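Local coordinates for protein kinase domain-containing protein (Chaetomium thermophilum, PDB 6Z3U) that probably phosphorylates serine and threonine residues with ATP as the CDK7-type cyclin-dependent kinase of the CAK complex, acting in transcription and the cell cycle, at residues 172-184 / 223-235. Sequence-based numbering, arbitrary orientation.
Sequences LEYLPLGDLEMLI and PNNLLIAADGEVK
Backbone bonds tie G178 and L180 to strand 226-228. I228 N donates to G178 O at 2.8 Å, and L180 N reaches L226 O in a weak bond of 3.0 Å. A single beta bridge thus pairs D179 with L227. D179 also occupies the N-cap of helix 180-185: with chi1 at 55°, its CG sits between backbone N and carbonyl carbon, which lets OD1 accept from M182 N at 3.0 Å, nearly along the C-O axis, as part of a capping box whose return leg, D179 N to M182 SD, is weak. In kinase terms, the chain runs from the hinge after strand 168-172 into this helix, across the small hairpin 226-228/234-236 that follows the catalytic loop with the predicted proton acceptor D220. L175 spreads its methyls over L227 and A229, CD1 on L227 CB (3.4 Å) and CD2 on A229 CB (3.7 Å), with K235 CG near both. The L180 and I228 side chains cross at about a right angle, CD1 to CD1 4.0 Å, and L183 CD1 meets I228 CD1 tip to tip (3.9 Å); W200 of helix 194-213 touches L183 and V234. K235 NZ has its strongest polar partner in P152 O and adds a salt bridge, with weak hydrogen-bond geometry, to E173 OE2 at 3.1 Å; G156 N holds E173 OE1.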
ATOM      1  N   LEU B 172      17.022  -3.863   4.698  1.00 31.13           N
ATOM      2  CA  LEU B 172      16.187  -3.655   5.867  1.00 29.04           C
ATOM      3  C   LEU B 172      17.036  -3.329   7.087  1.00 29.21           C
ATOM      4  O   LEU B 172      18.251  -3.546   7.109  1.00 30.17           O
ATOM      5  CB  LEU B 172      15.334  -4.896   6.164  1.00 28.45           C
ATOM      6  CG  LEU B 172      14.350  -5.321   5.078  1.00 28.28           C
ATOM      7  CD1 LEU B 172      13.984  -6.782   5.242  1.00 28.25           C
ATOM      8  CD2 LEU B 172      13.107  -4.459   5.135  1.00 27.37           C
ATOM      9  N   GLU B 173      16.364  -2.806   8.110  1.00 28.36           N
ATOM     10  CA  GLU B 173      17.006  -2.572   9.394  1.00 28.46           C
ATOM     11  C   GLU B 173      17.623  -3.866   9.908  1.00 28.81           C
ATOM     12  O   GLU B 173      17.028  -4.941   9.807  1.00 31.72           O
ATOM     13  CB  GLU B 173      15.983  -2.043  10.399  1.00 27.46           C
ATOM     14  CG  GLU B 173      16.371  -0.744  11.078  1.00 27.68           C
ATOM     15  CD  GLU B 173      15.344  -0.301  12.103  1.00 28.68           C
ATOM     16  OE1 GLU B 173      14.183  -0.050  11.714  1.00 33.12           O
ATOM     17  OE2 GLU B 173      15.696  -0.206  13.299  1.00 49.18           O
ATOM     18  N   TYR B 174      18.827  -3.760  10.463  1.00 30.80           N
ATOM     19  CA  TYR B 174      19.501  -4.907  11.058  1.00 40.27           C
ATOM     20  C   TYR B 174      19.041  -5.059  12.504  1.00 40.88           C
ATOM     21  O   TYR B 174      19.292  -4.181  13.339  1.00 33.78           O
ATOM     22  CB  TYR B 174      21.016  -4.742  10.980  1.00 39.62           C
ATOM     23  CG  TYR B 174      21.783  -5.927  11.520  1.00 37.34           C
ATOM     24  CD1 TYR B 174      21.716  -7.164  10.894  1.00 42.59           C
ATOM     25  CD2 TYR B 174      22.582  -5.807  12.648  1.00 32.63           C
ATOM     26  CE1 TYR B 174      22.417  -8.252  11.381  1.00 42.09           C
ATOM     27  CE2 TYR B 174      23.291  -6.888  13.141  1.00 41.48           C
ATOM     28  CZ  TYR B 174      23.203  -8.109  12.502  1.00 35.24           C
ATOM     29  OH  TYR B 174      23.900  -9.194  12.982  1.00 34.41           O
ATOM     30  N   LEU B 175      18.367  -6.173  12.797  1.00 37.85           N
ATOM     31  CA  LEU B 175      17.780  -6.440  14.109  1.00 36.10           C
ATOM     32  C   LEU B 175      18.387  -7.722  14.663  1.00 34.24           C
ATOM     33  O   LEU B 175      17.819  -8.814  14.497  1.00 32.76           O
ATOM     34  CB  LEU B 175      16.258  -6.549  13.999  1.00 37.34           C
ATOM     35  CG  LEU B 175      15.591  -5.401  13.234  1.00 30.92           C
ATOM     36  CD1 LEU B 175      14.100  -5.644  13.075  1.00 25.47           C
ATOM     37  CD2 LEU B 175      15.845  -4.070  13.930  1.00 35.57           C
ATOM     38  N   PRO B 176      19.537  -7.641  15.343  1.00 39.34           N
ATOM     39  CA  PRO B 176      20.271  -8.864  15.697  1.00 36.67           C
ATOM     40  C   PRO B 176      19.757  -9.602  16.924  1.00 38.17           C
ATOM     41  O   PRO B 176      20.131 -10.768  17.114  1.00 47.28           O
ATOM     42  CB  PRO B 176      21.696  -8.346  15.942  1.00 36.20           C
ATOM     43  CG  PRO B 176      21.496  -6.947  16.431  1.00 30.84           C
ATOM     44  CD  PRO B 176      20.292  -6.421  15.689  1.00 41.31           C
ATOM     45  N   LEU B 177      18.915  -8.988  17.752  1.00 40.78           N
ATOM     46  CA  LEU B 177      18.506  -9.589  19.015  1.00 31.91           C
ATOM     47  C   LEU B 177      17.314 -10.530  18.880  1.00 30.39           C
ATOM     48  O   LEU B 177      16.696 -10.875  19.892  1.00 44.98           O
ATOM     49  CB  LEU B 177      18.185  -8.499  20.041  1.00 29.60           C
ATOM     50  CG  LEU B 177      19.385  -7.736  20.602  1.00 29.27           C
ATOM     51  CD1 LEU B 177      18.938  -6.779  21.693  1.00 46.23           C
ATOM     52  CD2 LEU B 177      20.434  -8.688  21.139  1.00 29.31           C
ATOM     53  N   GLY B 178      16.972 -10.942  17.665  1.00 39.19           N
ATOM     54  CA  GLY B 178      15.938 -11.940  17.482  1.00 34.37           C
ATOM     55  C   GLY B 178      14.535 -11.377  17.522  1.00 29.22           C
ATOM     56  O   GLY B 178      14.286 -10.273  17.032  1.00 36.26           O
ATOM     57  N   ASP B 179      13.605 -12.136  18.102  1.00 29.32           N
ATOM     58  CA  ASP B 179      12.207 -11.741  18.181  1.00 25.95           C
ATOM     59  C   ASP B 179      11.680 -12.053  19.576  1.00 27.66           C
ATOM     60  O   ASP B 179      12.402 -12.560  20.440  1.00 28.58           O
ATOM     61  CB  ASP B 179      11.382 -12.439  17.093  1.00 26.35           C
ATOM     62  CG  ASP B 179      11.531 -13.947  17.126  1.00 31.53           C
ATOM     63  OD1 ASP B 179      11.336 -14.544  18.208  1.00 36.63           O
ATOM     64  OD2 ASP B 179      11.837 -14.536  16.068  1.00 31.67           O
ATOM     65  N   LEU B 180      10.401 -11.744  19.793  1.00 30.26           N
ATOM     66  CA  LEU B 180       9.792 -11.926  21.103  1.00 22.03           C
ATOM     67  C   LEU B 180       9.362 -13.362  21.367  1.00 23.80           C
ATOM     68  O   LEU B 180       9.201 -13.737  22.532  1.00 27.63           O
ATOM     69  CB  LEU B 180       8.583 -11.002  21.246  1.00 21.21           C
ATOM     70  CG  LEU B 180       8.549 -10.129  22.499  1.00 20.84           C
ATOM     71  CD1 LEU B 180       9.790  -9.267  22.596  1.00 23.30           C
ATOM     72  CD2 LEU B 180       7.300  -9.261  22.495  1.00 35.53           C
ATOM     73  N   GLU B 181       9.150 -14.165  20.323  1.00 24.93           N
ATOM     74  CA  GLU B 181       8.765 -15.553  20.542  1.00 22.77           C
ATOM     75  C   GLU B 181       9.881 -16.319  21.233  1.00 23.46           C
ATOM     76  O   GLU B 181       9.646 -17.037  22.211  1.00 28.32           O
ATOM     77  CB  GLU B 181       8.410 -16.222  19.215  1.00 25.11           C
ATOM     78  CG  GLU B 181       7.680 -17.547  19.384  1.00 33.71           C
ATOM     79  CD  GLU B 181       8.135 -18.596  18.391  1.00 39.89           C
ATOM     80  OE1 GLU B 181       7.369 -18.899  17.448  1.00 27.89           O
ATOM     81  OE2 GLU B 181       9.266 -19.105  18.548  1.00 44.70           O
ATOM     82  N   MET B 182      11.113 -16.169  20.743  1.00 26.45           N
ATOM     83  CA  MET B 182      12.222 -16.929  21.306  1.00 27.61           C
ATOM     84  C   MET B 182      12.519 -16.516  22.741  1.00 24.82           C
ATOM     85  O   MET B 182      12.959 -17.347  23.543  1.00 27.69           O
ATOM     86  CB  MET B 182      13.466 -16.771  20.430  1.00 36.02           C
ATOM     87  CG  MET B 182      13.917 -15.335  20.216  1.00 31.96           C
ATOM     88  SD  MET B 182      15.312 -15.197  19.073  1.00 45.32           S
ATOM     89  CE  MET B 182      14.741 -16.164  17.674  1.00 27.36           C
ATOM     90  N   LEU B 183      12.288 -15.250  23.090  1.00 24.03           N
ATOM     91  CA  LEU B 183      12.407 -14.854  24.488  1.00 23.73           C
ATOM     92  C   LEU B 183      11.343 -15.547  25.331  1.00 23.16           C
ATOM     93  O   LEU B 183      11.638 -16.102  26.396  1.00 24.61           O
ATOM     94  CB  LEU B 183      12.287 -13.337  24.623  1.00 23.21           C
ATOM     95  CG  LEU B 183      13.427 -12.481  24.072  1.00 23.83           C
ATOM     96  CD1 LEU B 183      13.259 -11.044  24.544  1.00 23.74           C
ATOM     97  CD2 LEU B 183      14.780 -13.019  24.483  1.00 24.84           C
ATOM     98  N   ILE B 184      10.094 -15.530  24.860  1.00 22.52           N
ATOM     99  CA  ILE B 184       9.004 -16.163  25.596  1.00 22.05           C
ATOM    100  C   ILE B 184       9.246 -17.661  25.735  1.00 22.72           C
ATOM    101  O   ILE B 184       8.992 -18.248  26.793  1.00 29.48           O
ATOM    102  CB  ILE B 184       7.659 -15.867  24.903  1.00 21.42           C
ATOM    103  CG1 ILE B 184       7.328 -14.375  25.026  1.00 20.79           C
ATOM    104  CG2 ILE B 184       6.556 -16.730  25.500  1.00 21.16           C
ATOM    105  CD1 ILE B 184       6.185 -13.912  24.148  1.00 20.34           C
ATOM    106  N   PRO B 223       4.063 -13.317  18.102  1.00 29.72           N
ATOM    107  CA  PRO B 223       5.382 -13.038  18.697  1.00 22.17           C
ATOM    108  C   PRO B 223       6.544 -13.141  17.721  1.00 27.94           C
ATOM    109  O   PRO B 223       7.419 -12.264  17.715  1.00 30.11           O
ATOM    110  CB  PRO B 223       5.476 -14.083  19.820  1.00 21.29           C
ATOM    111  CG  PRO B 223       4.062 -14.385  20.171  1.00 20.64           C
ATOM    112  CD  PRO B 223       3.305 -14.315  18.881  1.00 30.29           C
ATOM    113  N   ASN B 224       6.592 -14.189  16.895  1.00 24.53           N
ATOM    114  CA  ASN B 224       7.754 -14.378  16.033  1.00 26.27           C
ATOM    115  C   ASN B 224       7.823 -13.374  14.891  1.00 23.22           C
ATOM    116  O   ASN B 224       8.814 -13.377  14.153  1.00 27.50           O
ATOM    117  CB  ASN B 224       7.770 -15.799  15.466  1.00 32.63           C
ATOM    118  CG  ASN B 224       6.474 -16.167  14.785  1.00 33.22           C
ATOM    119  OD1 ASN B 224       5.469 -16.435  15.444  1.00 43.81           O
ATOM    120  ND2 ASN B 224       6.488 -16.192  13.458  1.00 32.99           N
ATOM    121  N   ASN B 225       6.805 -12.534  14.713  1.00 28.79           N
ATOM    122  CA  ASN B 225       6.862 -11.427  13.768  1.00 26.23           C
ATOM    123  C   ASN B 225       7.218 -10.110  14.445  1.00 22.75           C
ATOM    124  O   ASN B 225       7.087  -9.049  13.825  1.00 23.57           O
ATOM    125  CB  ASN B 225       5.525 -11.287  13.033  1.00 24.54           C
ATOM    126  CG  ASN B 225       5.297 -12.394  12.020  1.00 31.80           C
ATOM    127  OD1 ASN B 225       6.232 -13.082  11.604  1.00 26.97           O
ATOM    128  ND2 ASN B 225       4.044 -12.569  11.614  1.00 36.81           N
ATOM    129  N   LEU B 226       7.654 -10.155  15.702  1.00 25.54           N
ATOM    130  CA  LEU B 226       8.081  -8.978  16.457  1.00 28.26           C
ATOM    131  C   LEU B 226       9.593  -9.072  16.659  1.00 25.05           C
ATOM    132  O   LEU B 226      10.071  -9.702  17.601  1.00 26.13           O
ATOM    133  CB  LEU B 226       7.338  -8.892  17.792  1.00 26.99           C
ATOM    134  CG  LEU B 226       5.831  -8.660  17.672  1.00 27.68           C
ATOM    135  CD1 LEU B 226       5.115  -8.953  18.973  1.00 19.96           C
ATOM    136  CD2 LEU B 226       5.574  -7.229  17.243  1.00 27.53           C
ATOM    137  N   LEU B 227      10.342  -8.435  15.761  1.00 22.85           N
ATOM    138  CA  LEU B 227      11.794  -8.465  15.810  1.00 23.64           C
ATOM    139  C   LEU B 227      12.320  -7.386  16.754  1.00 26.06           C
ATOM    140  O   LEU B 227      11.646  -6.393  17.041  1.00 34.50           O
ATOM    141  CB  LEU B 227      12.365  -8.274  14.408  1.00 26.51           C
ATOM    142  CG  LEU B 227      11.719  -9.153  13.335  1.00 24.42           C
ATOM    143  CD1 LEU B 227      12.470  -9.036  12.024  1.00 34.41           C
ATOM    144  CD2 LEU B 227      11.670 -10.608  13.781  1.00 32.58           C
ATOM    145  N   ILE B 228      13.545  -7.590  17.236  1.00 32.61           N
ATOM    146  CA  ILE B 228      14.135  -6.763  18.285  1.00 30.06           C
ATOM    147  C   ILE B 228      15.426  -6.145  17.762  1.00 29.63           C
ATOM    148  O   ILE B 228      16.296  -6.857  17.247  1.00 33.82           O
ATOM    149  CB  ILE B 228      14.414  -7.579  19.559  1.00 27.18           C
ATOM    150  CG1 ILE B 228      13.197  -8.428  19.933  1.00 26.62           C
ATOM    151  CG2 ILE B 228      14.740  -6.649  20.715  1.00 38.97           C
ATOM    152  CD1 ILE B 228      13.468  -9.417  21.042  1.00 23.76           C
ATOM    153  N   ALA B 229      15.555  -4.829  17.912  1.00 30.65           N
ATOM    154  CA  ALA B 229      16.745  -4.119  17.475  1.00 31.64           C
ATOM    155  C   ALA B 229      17.877  -4.267  18.492  1.00 36.27           C
ATOM    156  O   ALA B 229      17.699  -4.788  19.597  1.00 39.00           O
ATOM    157  CB  ALA B 229      16.431  -2.640  17.250  1.00 39.19           C
ATOM    158  N   ALA B 230      19.062  -3.788  18.100  1.00 47.97           N
ATOM    159  CA  ALA B 230      20.231  -3.880  18.968  1.00 38.54           C
ATOM    160  C   ALA B 230      20.051  -3.085  20.255  1.00 39.35           C
ATOM    161  O   ALA B 230      20.580  -3.475  21.303  1.00 36.30           O
ATOM    162  CB  ALA B 230      21.475  -3.392  18.224  1.00 42.92           C
ATOM    163  N   ASP B 231      19.318  -1.976  20.204  1.00 43.19           N
ATOM    164  CA  ASP B 231      19.121  -1.152  21.389  1.00 45.94           C
ATOM    165  C   ASP B 231      17.977  -1.642  22.267  1.00 44.03           C
ATOM    166  O   ASP B 231      17.765  -1.080  23.346  1.00 53.22           O
ATOM    167  CB  ASP B 231      18.858   0.302  20.987  1.00 46.73           C
ATOM    168  CG  ASP B 231      17.575   0.462  20.202  1.00 48.60           C
ATOM    169  OD1 ASP B 231      16.966  -0.567  19.842  1.00 45.52           O
ATOM    170  OD2 ASP B 231      17.168   1.618  19.955  1.00 60.92           O
ATOM    171  N   GLY B 232      17.237  -2.660  21.832  1.00 42.29           N
ATOM    172  CA  GLY B 232      16.133  -3.207  22.591  1.00 42.19           C
ATOM    173  C   GLY B 232      14.760  -2.800  22.099  1.00 36.22           C
ATOM    174  O   GLY B 232      13.761  -3.315  22.615  1.00 27.20           O
ATOM    175  N   GLU B 233      14.682  -1.896  21.124  1.00 40.63           N
ATOM    176  CA  GLU B 233      13.398  -1.474  20.578  1.00 26.29           C
ATOM    177  C   GLU B 233      12.818  -2.581  19.706  1.00 28.04           C
ATOM    178  O   GLU B 233      13.508  -3.130  18.841  1.00 33.57           O
ATOM    179  CB  GLU B 233      13.570  -0.190  19.763  1.00 35.82           C
ATOM    180  CG  GLU B 233      12.266   0.490  19.348  1.00 36.06           C
ATOM    181  CD  GLU B 233      11.871   1.631  20.276  1.00 42.91           C
ATOM    182  OE1 GLU B 233      12.666   2.586  20.418  1.00 45.37           O
ATOM    183  OE2 GLU B 233      10.766   1.576  20.859  1.00 34.92           O
ATOM    184  N   VAL B 234      11.547  -2.904  19.929  1.00 32.63           N
ATOM    185  CA  VAL B 234      10.865  -3.965  19.194  1.00 26.52           C
ATOM    186  C   VAL B 234      10.231  -3.381  17.942  1.00 28.44           C
ATOM    187  O   VAL B 234       9.622  -2.305  17.979  1.00 30.90           O
ATOM    188  CB  VAL B 234       9.814  -4.656  20.084  1.00 21.45           C
ATOM    189  CG1 VAL B 234       8.858  -5.473  19.241  1.00 33.27           C
ATOM    190  CG2 VAL B 234      10.495  -5.546  21.110  1.00 25.99           C
ATOM    191  N   LYS B 235      10.365  -4.100  16.828  1.00 30.53           N
ATOM    192  CA  LYS B 235       9.875  -3.661  15.528  1.00 25.85           C
ATOM    193  C   LYS B 235       8.924  -4.710  14.962  1.00 25.45           C
ATOM    194  O   LYS B 235       9.214  -5.909  15.014  1.00 31.38           O
ATOM    195  CB  LYS B 235      11.032  -3.432  14.543  1.00 24.41           C
ATOM    196  CG  LYS B 235      12.307  -2.838  15.137  1.00 21.98           C
ATOM    197  CD  LYS B 235      12.449  -1.354  14.828  1.00 27.17           C
ATOM    198  CE  LYS B 235      13.582  -0.732  15.637  1.00 41.17           C
ATOM    199  NZ  LYS B 235      13.681   0.747  15.475  1.00 41.73           N
TER